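Local coordinates for phosphoribosylglycinamide synthetase (Anaerococcus prevotii, PDB 4DIM), which probably binds ATP and acts as an ATP-dependent ligase of the ATP-grasp type, with manganese as its likely metal cofactor, at residues I351-F356 and I374-V379; M328-E333 and K365-S370; N142-V147 and E189-Y194; G108-M113 and Y272-T277. All coordinates share one frame; numbering follows the deposited sequence.

Contact 1: residues I351-F356 and I374-V379; sequences IVEITF and IGQIIV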
loop_
_atom_site.group_PDB
_atom_site.type_symbol
_atom_site.label_atom_id
_atom_site.label_comp_id
_atom_site.label_asym_id
_atom_site.label_seq_id
_atom_site.Cartn_x
_atom_site.Cartn_y
_atom_site.Cartn_z
ATOM N N ILE A 351 5.984 -23.107 1.167
ATOM C CA ILE A 351 4.980 -22.506 0.291
ATOM C C ILE A 351 3.894 -22.059 1.241
ATOM O O ILE A 351 3.195 -22.883 1.839
ATOM C CB ILE A 351 4.444 -23.440 -0.827
ATOM C CG1 ILE A 351 5.591 -24.031 -1.668
ATOM C CG2 ILE A 351 3.479 -22.664 -1.726
ATOM C CD1 ILE A 351 5.176 -25.044 -2.642
ATOM N N VAL A 352 3.843 -20.758 1.462
ATOM C CA VAL A 352 2.886 -20.133 2.351
ATOM C C VAL A 352 1.524 -20.094 1.677
ATOM O O VAL A 352 0.508 -20.333 2.320
ATOM C CB VAL A 352 3.383 -18.723 2.711
ATOM C CG1 VAL A 352 2.315 -17.936 3.452
ATOM C CG2 VAL A 352 4.690 -18.797 3.507
ATOM N N GLU A 353 1.499 -19.742 0.397
ATOM C CA GLU A 353 0.250 -19.606 -0.324
ATOM C C GLU A 353 0.411 -19.824 -1.816
ATOM O O GLU A 353 1.426 -19.434 -2.385
ATOM C CB GLU A 353 -0.310 -18.201 -0.093
ATOM C CG GLU A 353 -1.787 -18.084 -0.360
ATOM C CD GLU A 353 -2.289 -16.661 -0.410
ATOM O OE1 GLU A 353 -2.155 -15.928 0.600
ATOM O OE2 GLU A 353 -2.819 -16.275 -1.476
ATOM N N ILE A 354 -0.578 -20.509 -2.411
ATOM C CA ILE A 354 -0.773 -20.692 -3.850
ATOM C C ILE A 354 -2.248 -20.567 -4.044
ATOM O O ILE A 354 -2.973 -21.513 -3.738
ATOM C CB ILE A 354 -0.222 -21.990 -4.518
ATOM C CG1 ILE A 354 1.315 -21.999 -4.568
ATOM C CG2 ILE A 354 -0.781 -22.099 -5.956
ATOM C CD1 ILE A 354 1.927 -23.369 -4.964
ATOM N N THR A 355 -2.719 -19.403 -4.483
ATOM C CA THR A 355 -4.149 -19.237 -4.712
ATOM C C THR A 355 -4.391 -18.744 -6.105
ATOM O O THR A 355 -3.635 -17.915 -6.617
ATOM C CB THR A 355 -4.777 -18.285 -3.674
ATOM O OG1 THR A 355 -4.138 -17.015 -3.736
ATOM C CG2 THR A 355 -4.730 -18.855 -2.255
ATOM N N PHE A 356 -5.485 -19.225 -6.692
ATOM C CA PHE A 356 -5.937 -18.807 -8.007
ATOM C C PHE A 356 -7.205 -17.976 -7.848
ATOM O O PHE A 356 -8.048 -18.258 -6.988
ATOM C CB PHE A 356 -6.157 -20.015 -8.919
ATOM C CG PHE A 356 -4.880 -20.804 -9.084
ATOM C CD1 PHE A 356 -3.794 -20.265 -9.771
ATOM C CD2 PHE A 356 -4.700 -22.012 -8.421
ATOM C CE1 PHE A 356 -2.579 -20.946 -9.823
ATOM C CE2 PHE A 356 -3.481 -22.674 -8.459
ATOM C CZ PHE A 356 -2.440 -22.152 -9.182
ATOM N N ILE A 374 -3.985 -13.801 -12.432
ATOM C CA ILE A 374 -4.562 -15.155 -12.407
ATOM C C ILE A 374 -4.531 -15.706 -10.969
ATOM O O ILE A 374 -5.401 -16.485 -10.576
ATOM C CB ILE A 374 -3.821 -16.082 -13.401
ATOM C CG1 ILE A 374 -4.121 -15.637 -14.855
ATOM C CG2 ILE A 374 -4.158 -17.572 -13.180
ATOM C CD1 ILE A 374 -3.093 -14.674 -15.450
ATOM N N GLY A 375 -3.544 -15.294 -10.199
ATOM C CA GLY A 375 -3.408 -15.746 -8.824
ATOM C C GLY A 375 -2.206 -15.131 -8.166
ATOM O O GLY A 375 -1.685 -14.113 -8.635
ATOM N N GLN A 376 -1.746 -15.774 -7.094
ATOM C CA GLN A 376 -0.565 -15.331 -6.368
ATOM C C GLN A 376 0.079 -16.468 -5.626
ATOM O O GLN A 376 -0.599 -17.415 -5.208
ATOM C CB GLN A 376 -0.891 -14.205 -5.386
ATOM C CG GLN A 376 -1.750 -14.639 -4.200
ATOM C CD GLN A 376 -2.300 -13.471 -3.452
ATOM O OE1 GLN A 376 -2.389 -12.353 -3.945
ATOM N NE2 GLN A 376 -2.766 -13.715 -2.279
ATOM N N ILE A 377 1.396 -16.340 -5.452
ATOM C CA ILE A 377 2.277 -17.293 -4.800
ATOM C C ILE A 377 3.046 -16.586 -3.710
ATOM O O ILE A 377 3.632 -15.538 -3.964
ATOM C CB ILE A 377 3.285 -17.908 -5.819
ATOM C CG1 ILE A 377 2.559 -18.643 -6.986
ATOM C CG2 ILE A 377 4.285 -18.847 -5.107
ATOM C CD1 ILE A 377 3.431 -18.869 -8.163
ATOM N N ILE A 378 3.130 -17.214 -2.530
ATOM C CA ILE A 378 3.938 -16.718 -1.442
ATOM C C ILE A 378 4.816 -17.860 -0.930
ATOM O O ILE A 378 4.331 -18.933 -0.593
ATOM C CB ILE A 378 3.159 -16.063 -0.288
ATOM C CG1 ILE A 378 2.078 -15.146 -0.796
ATOM C CG2 ILE A 378 4.159 -15.295 0.626
ATOM C CD1 ILE A 378 1.195 -14.692 0.235
ATOM N N VAL A 379 6.118 -17.580 -0.852
ATOM C CA VAL A 379 7.122 -18.498 -0.327
ATOM C C VAL A 379 7.965 -17.770 0.727
ATOM O O VAL A 379 7.988 -16.531 0.762
ATOM C CB VAL A 379 7.994 -19.114 -1.407
ATOM C CG1 VAL A 379 7.125 -19.825 -2.444
ATOM C CG2 VAL A 379 8.891 -18.073 -2.065
#
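Strand I351-F356 runs antiparallel to strand G375-V379, their axes 177° apart in direction and 4.5 Å apart at closest approach, with a one-residue register shift at V352. There I378 O takes both V352 N (2.8 Å) and E353 N (3.1 Å), the second with the straighter N-H, while I378 N returns a bond to E353 O. Further on, T355 and Q376 form a regular hydrogen-bonded pair.

On the face that carries E353, T355, Q376 and I378, one carboxylate oxygen gathers the polar groups. E353 has CG anti to the backbone N (chi1 -159°), and its extended chain crosses Q376 obliquely. E353 OE2 accepts Q376 NE2 at 2.7 Å from its syn side, 24° out of the carboxylate plane, and T355 OG1, also at 2.7 Å, on its anti lone pair. T355 OG1 lies 3.4 Å from Q376 CG, the two side chains side by side. I378 CD1 packs 3.8 Å from E353 CB. An alanine in place of E353 would probably leave the Q376 amide and the T355 hydroxyl without their shared acceptor, and the amide freer to turn.

On the other face I354 CG1 meets I377 CG1 at 4.3 Å, and helix 384-395 packs against both isoleucines. The doubled donors at I378 define a classic beta bulge, set in the outermost strand of a large antiparallel sheet.

Contact 2: residues M328-E333 and K365-S370; sequences MIIETE and KKFENS
E331 O accepts F367 N at 2.7 Å, with an N-H...O angle of 167° and the donor nearly in line with the carbonyl. The bond joins the chain just past strand 323-329 of the large antiparallel sheet to the loop between strands 363-364 and 375-381. No ladder of bridges follows, and the rest of the contact is made by side chains, one of them reaching the backbone oxygen T332 O.

F367 supplies the apolar part. With CG anti to the backbone N (chi1 -165°), the ring is directed to I330, and one face receives I330 CG2 in a CH-pi contact, 3.7 Å from the ring centroid and displaced toward the CD2-CE2 rim. The Y218 ring meets F367 with the planes at about 80°, and V224 and V226 of strand 223-230 also pack on F367, so a surface loop sends its phenylalanine in among the strands.

At the other end, K366 runs alongside E333, the two pointing the same way. The lysine chain passes T332 O, with CE 3.3 Å from that oxygen. Its ammonium makes two weak bonds: NZ reaches T332 O at 3.2 Å and, as a salt bridge, E333 OE1 at 3.2 Å.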
loop_
_atom_site.group_PDB
_atom_site.type_symbol
_atom_site.label_atom_id
_atom_site.label_comp_id
_atom_site.label_asym_id
_atom_site.label_seq_id
_atom_site.Cartn_x
_atom_site.Cartn_y
_atom_site.Cartn_z
HETATM N N MSE A 328 2.569 -12.068 -8.104
HETATM C CA MSE A 328 1.322 -12.274 -8.828
HETATM C C MSE A 328 1.605 -13.183 -10.017
HETATM O O MSE A 328 2.640 -13.025 -10.670
HETATM C CB MSE A 328 0.713 -10.956 -9.325
HETATM C CG MSE A 328 0.474 -9.894 -8.226
HETATM SE SE MSE A 328 -0.501 -10.454 -6.529
HETATM C CE MSE A 328 1.011 -10.480 -5.225
ATOM N N ILE A 329 0.699 -14.148 -10.281
ATOM C CA ILE A 329 0.717 -15.001 -11.474
ATOM C C ILE A 329 0.038 -14.198 -12.578
ATOM O O ILE A 329 -1.087 -13.756 -12.391
ATOM C CB ILE A 329 0.028 -16.380 -11.283
ATOM C CG1 ILE A 329 0.663 -17.175 -10.115
ATOM C CG2 ILE A 329 0.120 -17.189 -12.596
ATOM C CD1 ILE A 329 -0.120 -18.403 -9.758
ATOM N N ILE A 330 0.707 -13.994 -13.709
ATOM C CA ILE A 330 0.146 -13.206 -14.810
ATOM C C ILE A 330 0.330 -13.917 -16.140
ATOM O O ILE A 330 1.155 -14.834 -16.246
ATOM C CB ILE A 330 0.795 -11.790 -14.839
ATOM C CG1 ILE A 330 2.325 -11.856 -15.052
ATOM C CG2 ILE A 330 0.469 -11.007 -13.552
ATOM C CD1 ILE A 330 2.883 -10.664 -15.603
ATOM N N GLU A 331 -0.454 -13.500 -17.153
ATOM C CA GLU A 331 -0.346 -14.017 -18.529
ATOM C C GLU A 331 0.034 -12.845 -19.422
ATOM O O GLU A 331 -0.607 -11.800 -19.356
ATOM C CB GLU A 331 -1.642 -14.699 -18.994
ATOM C CG GLU A 331 -1.578 -15.230 -20.419
ATOM C CD GLU A 331 -0.518 -16.277 -20.701
ATOM O OE1 GLU A 331 -0.567 -17.358 -20.068
ATOM O OE2 GLU A 331 0.331 -16.038 -21.589
ATOM N N THR A 332 1.084 -13.009 -20.233
ATOM C CA THR A 332 1.625 -11.926 -21.064
ATOM C C THR A 332 1.515 -12.118 -22.578
ATOM O O THR A 332 1.588 -11.120 -23.288
ATOM C CB THR A 332 3.094 -11.757 -20.707
ATOM O OG1 THR A 332 3.667 -13.067 -20.622
ATOM C CG2 THR A 332 3.278 -11.005 -19.379
ATOM N N GLU A 333 1.390 -13.357 -23.081
ATOM C CA GLU A 333 1.292 -13.598 -24.525
ATOM C C GLU A 333 0.137 -14.567 -24.851
ATOM O O GLU A 333 0.238 -15.355 -25.793
ATOM C CB GLU A 333 2.641 -14.123 -25.049
ATOM C CG GLU A 333 3.692 -13.038 -25.268
ATOM C CD GLU A 333 3.543 -12.256 -26.560
ATOM O OE1 GLU A 333 3.258 -11.037 -26.487
ATOM O OE2 GLU A 333 3.712 -12.859 -27.646
ATOM N N LYS A 365 -7.096 -12.347 -19.589
ATOM C CA LYS A 365 -6.746 -11.183 -20.397
ATOM C C LYS A 365 -5.247 -10.931 -20.344
ATOM O O LYS A 365 -4.718 -10.745 -19.252
ATOM C CB LYS A 365 -7.494 -9.928 -19.898
ATOM C CG LYS A 365 -8.904 -9.762 -20.443
ATOM C CD LYS A 365 -9.654 -8.606 -19.763
ATOM C CE LYS A 365 -9.160 -7.210 -20.120
ATOM N NZ LYS A 365 -8.965 -6.343 -18.915
ATOM N N LYS A 366 -4.577 -10.869 -21.527
ATOM C CA LYS A 366 -3.155 -10.518 -21.651
ATOM C C LYS A 366 -2.898 -9.321 -20.728
ATOM O O LYS A 366 -3.479 -8.252 -20.920
ATOM C CB LYS A 366 -2.806 -10.195 -23.117
ATOM C CG LYS A 366 -1.324 -9.929 -23.379
ATOM C CD LYS A 366 -1.109 -8.602 -24.122
ATOM C CE LYS A 366 0.334 -8.334 -24.487
ATOM N NZ LYS A 366 0.789 -9.110 -25.682
ATOM N N PHE A 367 -2.116 -9.558 -19.675
ATOM C CA PHE A 367 -1.854 -8.633 -18.577
ATOM C C PHE A 367 -1.559 -7.198 -18.985
ATOM O O PHE A 367 -0.622 -6.923 -19.735
ATOM C CB PHE A 367 -0.702 -9.130 -17.707
ATOM C CG PHE A 367 -0.603 -8.429 -16.381
ATOM C CD1 PHE A 367 0.412 -7.524 -16.133
ATOM C CD2 PHE A 367 -1.505 -8.706 -15.364
ATOM C CE1 PHE A 367 0.514 -6.895 -14.894
ATOM C CE2 PHE A 367 -1.392 -8.084 -14.124
ATOM C CZ PHE A 367 -0.393 -7.170 -13.903
ATOM N N GLU A 368 -2.379 -6.294 -18.428
ATOM C CA GLU A 368 -2.319 -4.843 -18.605
ATOM C C GLU A 368 -2.516 -4.134 -17.230
ATOM O O GLU A 368 -1.796 -3.169 -16.969
ATOM C CB GLU A 368 -3.326 -4.336 -19.689
ATOM C CG GLU A 368 -4.673 -5.054 -19.769
ATOM C CD GLU A 368 -5.452 -4.872 -21.062
ATOM O OE1 GLU A 368 -5.490 -3.737 -21.593
ATOM O OE2 GLU A 368 -6.057 -5.866 -21.525
ATOM N N ASN A 369 -3.452 -4.605 -16.357
ATOM C CA ASN A 369 -3.658 -4.033 -15.016
ATOM C C ASN A 369 -3.757 -5.126 -13.952
ATOM O O ASN A 369 -3.874 -6.304 -14.261
ATOM C CB ASN A 369 -4.903 -3.143 -14.977
ATOM C CG ASN A 369 -6.220 -3.864 -15.161
ATOM O OD1 ASN A 369 -6.803 -4.369 -14.200
ATOM N ND2 ASN A 369 -6.749 -3.880 -16.381
ATOM N N SER A 370 -3.721 -4.711 -12.693
ATOM C CA SER A 370 -3.754 -5.579 -11.508
ATOM C C SER A 370 -4.953 -6.565 -11.436
ATOM O O SER A 370 -4.818 -7.631 -10.830
ATOM C CB SER A 370 -3.763 -4.717 -10.248
ATOM O OG SER A 370 -4.576 -3.563 -10.412
#

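Contact 3: residues N142-V147 and E189-Y194; sequences NLKLPV and EFIEGY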
loop_
_atom_site.group_PDB
_atom_site.type_symbol
_atom_site.label_atom_id
_atom_site.label_comp_id
_atom_site.label_asym_id
_atom_site.label_seq_id
_atom_site.Cartn_x
_atom_site.Cartn_y
_atom_site.Cartn_z
ATOM N N ASN A 142 15.955 27.047 -4.460
ATOM C CA ASN A 142 15.700 26.107 -3.348
ATOM C C ASN A 142 15.333 24.688 -3.866
ATOM O O ASN A 142 14.744 23.896 -3.120
ATOM C CB ASN A 142 14.569 26.648 -2.455
ATOM C CG ASN A 142 14.804 28.067 -1.974
ATOM O OD1 ASN A 142 14.129 29.018 -2.404
ATOM N ND2 ASN A 142 15.773 28.241 -1.079
ATOM N N LEU A 143 15.722 24.358 -5.117
ATOM C CA LEU A 143 15.391 23.088 -5.780
ATOM C C LEU A 143 16.612 22.546 -6.548
ATOM O O LEU A 143 17.273 23.317 -7.261
ATOM C CB LEU A 143 14.215 23.343 -6.791
ATOM C CG LEU A 143 12.922 22.482 -6.755
ATOM C CD1 LEU A 143 12.288 22.404 -5.343
ATOM C CD2 LEU A 143 11.922 23.031 -7.718
ATOM N N LYS A 144 16.854 21.215 -6.466
ATOM C CA LYS A 144 17.935 20.568 -7.208
ATOM C C LYS A 144 17.397 20.029 -8.548
ATOM O O LYS A 144 16.290 19.476 -8.600
ATOM C CB LYS A 144 18.627 19.444 -6.361
ATOM C CG LYS A 144 18.062 18.005 -6.461
ATOM C CD LYS A 144 18.756 17.034 -5.475
ATOM C CE LYS A 144 17.912 15.823 -5.118
ATOM N NZ LYS A 144 17.134 16.032 -3.862
ATOM N N LEU A 145 18.180 20.211 -9.628
ATOM C CA LEU A 145 17.850 19.675 -10.956
ATOM C C LEU A 145 18.108 18.159 -10.961
ATOM O O LEU A 145 18.925 17.696 -10.163
ATOM C CB LEU A 145 18.685 20.351 -12.074
ATOM C CG LEU A 145 18.077 21.606 -12.685
ATOM C CD1 LEU A 145 17.963 22.721 -11.652
ATOM C CD2 LEU A 145 18.886 22.049 -13.887
ATOM N N PRO A 146 17.520 17.366 -11.877
ATOM C CA PRO A 146 16.487 17.749 -12.853
ATOM C C PRO A 146 15.152 17.982 -12.176
ATOM O O PRO A 146 14.958 17.657 -11.009
ATOM C CB PRO A 146 16.428 16.554 -13.816
ATOM C CG PRO A 146 17.139 15.405 -13.136
ATOM C CD PRO A 146 17.768 15.913 -11.866
ATOM N N VAL A 147 14.242 18.589 -12.906
ATOM C CA VAL A 147 12.917 18.885 -12.391
ATOM C C VAL A 147 11.897 18.459 -13.385
ATOM O O VAL A 147 12.187 18.211 -14.560
ATOM C CB VAL A 147 12.708 20.366 -12.004
ATOM C CG1 VAL A 147 13.365 20.696 -10.676
ATOM C CG2 VAL A 147 13.199 21.296 -13.095
ATOM N N GLU A 189 11.185 18.731 -7.895
ATOM C CA GLU A 189 12.437 17.983 -8.051
ATOM C C GLU A 189 12.152 16.622 -8.644
ATOM O O GLU A 189 11.226 15.918 -8.201
ATOM C CB GLU A 189 13.130 17.774 -6.700
ATOM C CG GLU A 189 13.656 19.027 -6.026
ATOM C CD GLU A 189 14.356 18.717 -4.718
ATOM O OE1 GLU A 189 15.501 19.182 -4.522
ATOM O OE2 GLU A 189 13.744 18.024 -3.873
ATOM N N PHE A 190 12.942 16.242 -9.635
ATOM C CA PHE A 190 12.828 14.944 -10.261
ATOM C C PHE A 190 13.885 14.052 -9.626
ATOM O O PHE A 190 15.083 14.317 -9.770
ATOM C CB PHE A 190 12.976 15.052 -11.782
ATOM C CG PHE A 190 12.671 13.759 -12.509
ATOM C CD1 PHE A 190 11.500 13.056 -12.253
ATOM C CD2 PHE A 190 13.569 13.229 -13.422
ATOM C CE1 PHE A 190 11.254 11.832 -12.871
ATOM C CE2 PHE A 190 13.308 12.019 -14.058
ATOM C CZ PHE A 190 12.153 11.325 -13.779
ATOM N N ILE A 191 13.438 13.070 -8.826
ATOM C CA ILE A 191 14.303 12.137 -8.107
ATOM C C ILE A 191 14.262 10.849 -8.879
ATOM O O ILE A 191 13.226 10.221 -8.974
ATOM C CB ILE A 191 13.848 11.957 -6.632
ATOM C CG1 ILE A 191 13.611 13.304 -5.919
ATOM C CG2 ILE A 191 14.840 11.113 -5.857
ATOM C CD1 ILE A 191 14.866 14.141 -5.675
ATOM N N GLU A 192 15.353 10.480 -9.484
ATOM C CA GLU A 192 15.410 9.253 -10.254
ATOM C C GLU A 192 16.413 8.372 -9.505
ATOM O O GLU A 192 17.481 8.848 -9.126
ATOM C CB GLU A 192 15.724 9.528 -11.766
ATOM C CG GLU A 192 17.033 10.217 -12.130
ATOM C CD GLU A 192 17.183 11.712 -11.886
ATOM O OE1 GLU A 192 17.789 12.368 -12.763
ATOM O OE2 GLU A 192 16.836 12.199 -10.781
ATOM N N GLY A 193 16.000 7.156 -9.156
ATOM C CA GLY A 193 16.873 6.259 -8.413
ATOM C C GLY A 193 16.276 4.893 -8.142
ATOM O O GLY A 193 15.388 4.453 -8.862
ATOM N N TYR A 194 16.756 4.209 -7.099
ATOM C CA TYR A 194 16.229 2.885 -6.747
ATOM C C TYR A 194 14.889 3.027 -5.976
ATOM O O TYR A 194 14.867 3.574 -4.862
ATOM C CB TYR A 194 17.261 2.063 -5.942
ATOM C CG TYR A 194 16.803 0.639 -5.716
ATOM C CD1 TYR A 194 16.629 -0.237 -6.786
ATOM C CD2 TYR A 194 16.447 0.194 -4.446
ATOM C CE1 TYR A 194 16.098 -1.512 -6.603
ATOM C CE2 TYR A 194 15.968 -1.103 -4.245
ATOM C CZ TYR A 194 15.773 -1.947 -5.329
ATOM O OH TYR A 194 15.270 -3.228 -5.178
#
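The F190 ring takes P146 at its edge, near the ring plane, with P146 CG 4.2 Å from F190 CD2. The proline, which follows a cis peptide bond, meets E192 tip to tip, CG toward OE1. The backbone bond F190 N to P146 O, 2.8 Å, ties the chains together beside the antiparallel non-hydrogen-bonded pair V147-E189.

The E189 carboxylate is the second flat group. CD is anti to CB (chi2 -178°), and OE1 on it accepts K144 N at 3.1 Å, on its anti lone pair. K144 crosses E189 at about a right angle, so OE1 of this buried residue has R126 and, at a long 3.6 Å, K144 NZ as charged partners.

E189-Y194 follows strand 186-189 where ATP-grasp relatives have the linker beside the adenine pocket, and probably corresponds to it. Strand 147-150 of the same small antiparallel sheet begins here, helix 133-141 leads in, and I191 packs on strands 258-267 and 270-277.

Contact 4: residues G108-M113 and Y272-T277; sequences GDKYKM and YIIELT
The first turn of helix 110-120 faces edge strand 270-277 within the ATP-grasp region, K110 and M113 reaching across to I274, E275 and L276. The Asp-Lys start of this helix and the glutamate on the strand match, as in ATP-grasp relatives, the lysine that meets ATP phosphate and a metal-binding acid, so K110 and E275 probably line the ATP-metal site.

The polar link is a salt bridge, K110 NZ to E275 OE1 at 2.9 Å. The ammonium lies above the carboxylate, 57° out of its plane, and the two side chains cross at about a right angle. K110 CE sits 3.4 Å from E275 OE2, so the methylene next to the charge also packs on the acid. An alanine in place of E275 would remove the carboxylate and would probably leave the K110 ammonium without its salt-bridge mate.

The strand carries a classic beta bulge at this point, I274 and E275 both facing D263 of strand 258-267. On the helix side, D109 is the N-cap: its OD2 accepts K112 N weakly at 3.3 Å.

Beside the charged pair runs M113, a selenomethionine. Its CG is anti to the backbone N (chi1 -160°), and a bend at chi3 sets CE 3.4 Å from I274 O. SE lies 4.3 Å from L276 N, and L253 of helix 236-253 touches both M113 and L276.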
loop_
_atom_site.group_PDB
_atom_site.type_symbol
_atom_site.label_atom_id
_atom_site.label_comp_id
_atom_site.label_asym_id
_atom_site.label_seq_id
_atom_site.Cartn_x
_atom_site.Cartn_y
_atom_site.Cartn_z
ATOM N N GLY A 108 -3.236 12.221 1.882
ATOM C CA GLY A 108 -3.954 12.267 0.619
ATOM C C GLY A 108 -3.665 13.459 -0.263
ATOM O O GLY A 108 -3.856 13.370 -1.477
ATOM N N ASP A 109 -3.209 14.580 0.330
ATOM C CA ASP A 109 -2.916 15.797 -0.413
ATOM C C ASP A 109 -1.429 16.050 -0.423
ATOM O O ASP A 109 -0.865 16.414 0.604
ATOM C CB ASP A 109 -3.672 16.986 0.201
ATOM C CG ASP A 109 -3.686 18.220 -0.691
ATOM O OD1 ASP A 109 -4.234 18.135 -1.816
ATOM O OD2 ASP A 109 -3.179 19.270 -0.258
ATOM N N LYS A 110 -0.792 15.838 -1.581
ATOM C CA LYS A 110 0.651 16.077 -1.783
ATOM C C LYS A 110 1.121 17.496 -1.365
ATOM O O LYS A 110 2.221 17.609 -0.861
ATOM C CB LYS A 110 1.054 15.846 -3.262
ATOM C CG LYS A 110 1.358 14.384 -3.634
ATOM C CD LYS A 110 2.629 14.251 -4.504
ATOM C CE LYS A 110 3.143 12.833 -4.604
ATOM N NZ LYS A 110 3.627 12.306 -3.299
ATOM N N TYR A 111 0.320 18.553 -1.584
ATOM C CA TYR A 111 0.722 19.910 -1.188
ATOM C C TYR A 111 0.884 19.987 0.330
ATOM O O TYR A 111 1.860 20.550 0.804
ATOM C CB TYR A 111 -0.291 21.011 -1.602
ATOM C CG TYR A 111 -0.792 21.089 -3.031
ATOM C CD1 TYR A 111 -0.282 22.039 -3.913
ATOM C CD2 TYR A 111 -1.969 20.441 -3.405
ATOM C CE1 TYR A 111 -0.892 22.292 -5.149
ATOM C CE2 TYR A 111 -2.570 20.667 -4.645
ATOM C CZ TYR A 111 -2.004 21.565 -5.533
ATOM O OH TYR A 111 -2.564 21.772 -6.770
ATOM N N LYS A 112 -0.113 19.464 1.071
ATOM C CA LYS A 112 -0.160 19.441 2.533
ATOM C C LYS A 112 0.877 18.512 3.123
ATOM O O LYS A 112 1.404 18.792 4.203
ATOM C CB LYS A 112 -1.537 18.988 3.047
ATOM C CG LYS A 112 -2.683 19.987 2.940
ATOM C CD LYS A 112 -3.988 19.392 3.552
ATOM C CE LYS A 112 -5.280 19.937 2.947
ATOM N NZ LYS A 112 -5.712 21.213 3.572
HETATM N N MSE A 113 1.130 17.375 2.447
HETATM C CA MSE A 113 2.141 16.397 2.866
HETATM C C MSE A 113 3.520 16.989 2.734
HETATM O O MSE A 113 4.324 16.897 3.654
HETATM C CB MSE A 113 2.055 15.107 2.009
HETATM C CG MSE A 113 2.716 13.887 2.665
HETATM SE SE MSE A 113 3.155 12.406 1.473
HETATM C CE MSE A 113 4.348 13.323 0.204
ATOM N N TYR A 272 14.176 9.033 0.193
ATOM C CA TYR A 272 13.098 10.020 0.129
ATOM C C TYR A 272 11.758 9.330 0.133
ATOM O O TYR A 272 11.616 8.282 -0.507
ATOM C CB TYR A 272 13.232 10.862 -1.154
ATOM C CG TYR A 272 14.570 11.549 -1.281
ATOM C CD1 TYR A 272 14.728 12.882 -0.914
ATOM C CD2 TYR A 272 15.663 10.892 -1.830
ATOM C CE1 TYR A 272 15.962 13.512 -1.007
ATOM C CE2 TYR A 272 16.899 11.517 -1.942
ATOM C CZ TYR A 272 17.057 12.820 -1.498
ATOM O OH TYR A 272 18.284 13.464 -1.585
ATOM N N ILE A 273 10.757 9.958 0.793
ATOM C CA ILE A 273 9.396 9.442 0.856
ATOM C C ILE A 273 8.625 10.019 -0.265
ATOM O O ILE A 273 8.446 11.234 -0.310
ATOM C CB ILE A 273 8.736 9.801 2.207
ATOM C CG1 ILE A 273 9.512 9.148 3.365
ATOM C CG2 ILE A 273 7.224 9.407 2.211
ATOM C CD1 ILE A 273 9.039 9.385 4.574
ATOM N N ILE A 274 8.074 9.158 -1.131
ATOM C CA ILE A 274 7.197 9.603 -2.222
ATOM C C ILE A 274 5.735 9.689 -1.724
ATOM O O ILE A 274 5.127 10.726 -1.866
ATOM C CB ILE A 274 7.287 8.666 -3.445
ATOM C CG1 ILE A 274 8.714 8.543 -3.951
ATOM C CG2 ILE A 274 6.366 9.173 -4.550
ATOM C CD1 ILE A 274 8.950 7.146 -4.602
ATOM N N GLU A 275 5.189 8.580 -1.207
ATOM C CA GLU A 275 3.819 8.441 -0.709
ATOM C C GLU A 275 3.826 7.750 0.666
ATOM O O GLU A 275 4.680 6.914 0.933
ATOM C CB GLU A 275 2.905 7.620 -1.670
ATOM C CG GLU A 275 2.945 7.918 -3.157
ATOM C CD GLU A 275 2.397 9.266 -3.613
ATOM O OE1 GLU A 275 1.875 10.029 -2.763
ATOM O OE2 GLU A 275 2.480 9.555 -4.833
ATOM N N LEU A 276 2.846 8.073 1.503
ATOM C CA LEU A 276 2.676 7.510 2.841
ATOM C C LEU A 276 1.184 7.458 3.188
ATOM O O LEU A 276 0.528 8.495 3.203
ATOM C CB LEU A 276 3.438 8.351 3.871
ATOM C CG LEU A 276 3.649 7.639 5.228
ATOM C CD1 LEU A 276 5.095 7.796 5.766
ATOM C CD2 LEU A 276 2.672 8.096 6.268
ATOM N N THR A 277 0.647 6.274 3.501
ATOM C CA THR A 277 -0.776 6.142 3.856
ATOM C C THR A 277 -0.906 5.375 5.202
ATOM O O THR A 277 -0.125 4.487 5.466
ATOM C CB THR A 277 -1.562 5.538 2.683
ATOM O OG1 THR A 277 -2.869 5.168 3.081
ATOM C CG2 THR A 277 -0.921 4.359 2.087
#

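Contacts 1 and 4 use the two outermost strands of one antiparallel sheet, on opposite sides of the chain's centre and about 31 Å apart between centres. Contacts 1, 3 and 4 are partly buried; contact 2 is at the surface. Contact 1 rests mainly on backbone bonds, whereas contact 4 works through helix side chains that reach a strand carboxylate and carbonyl. Contact 2 borders contact 1: I329 bonds through its backbone to I374 and G375. Contact 3 belongs to the smaller antiparallel sheet and meets contact 4 where K144 and I191 pack on Y272. Charge differs too: buried E189 pairs with R126 and, at long range, K144, while exposed K366 makes only weak bonds across its contact.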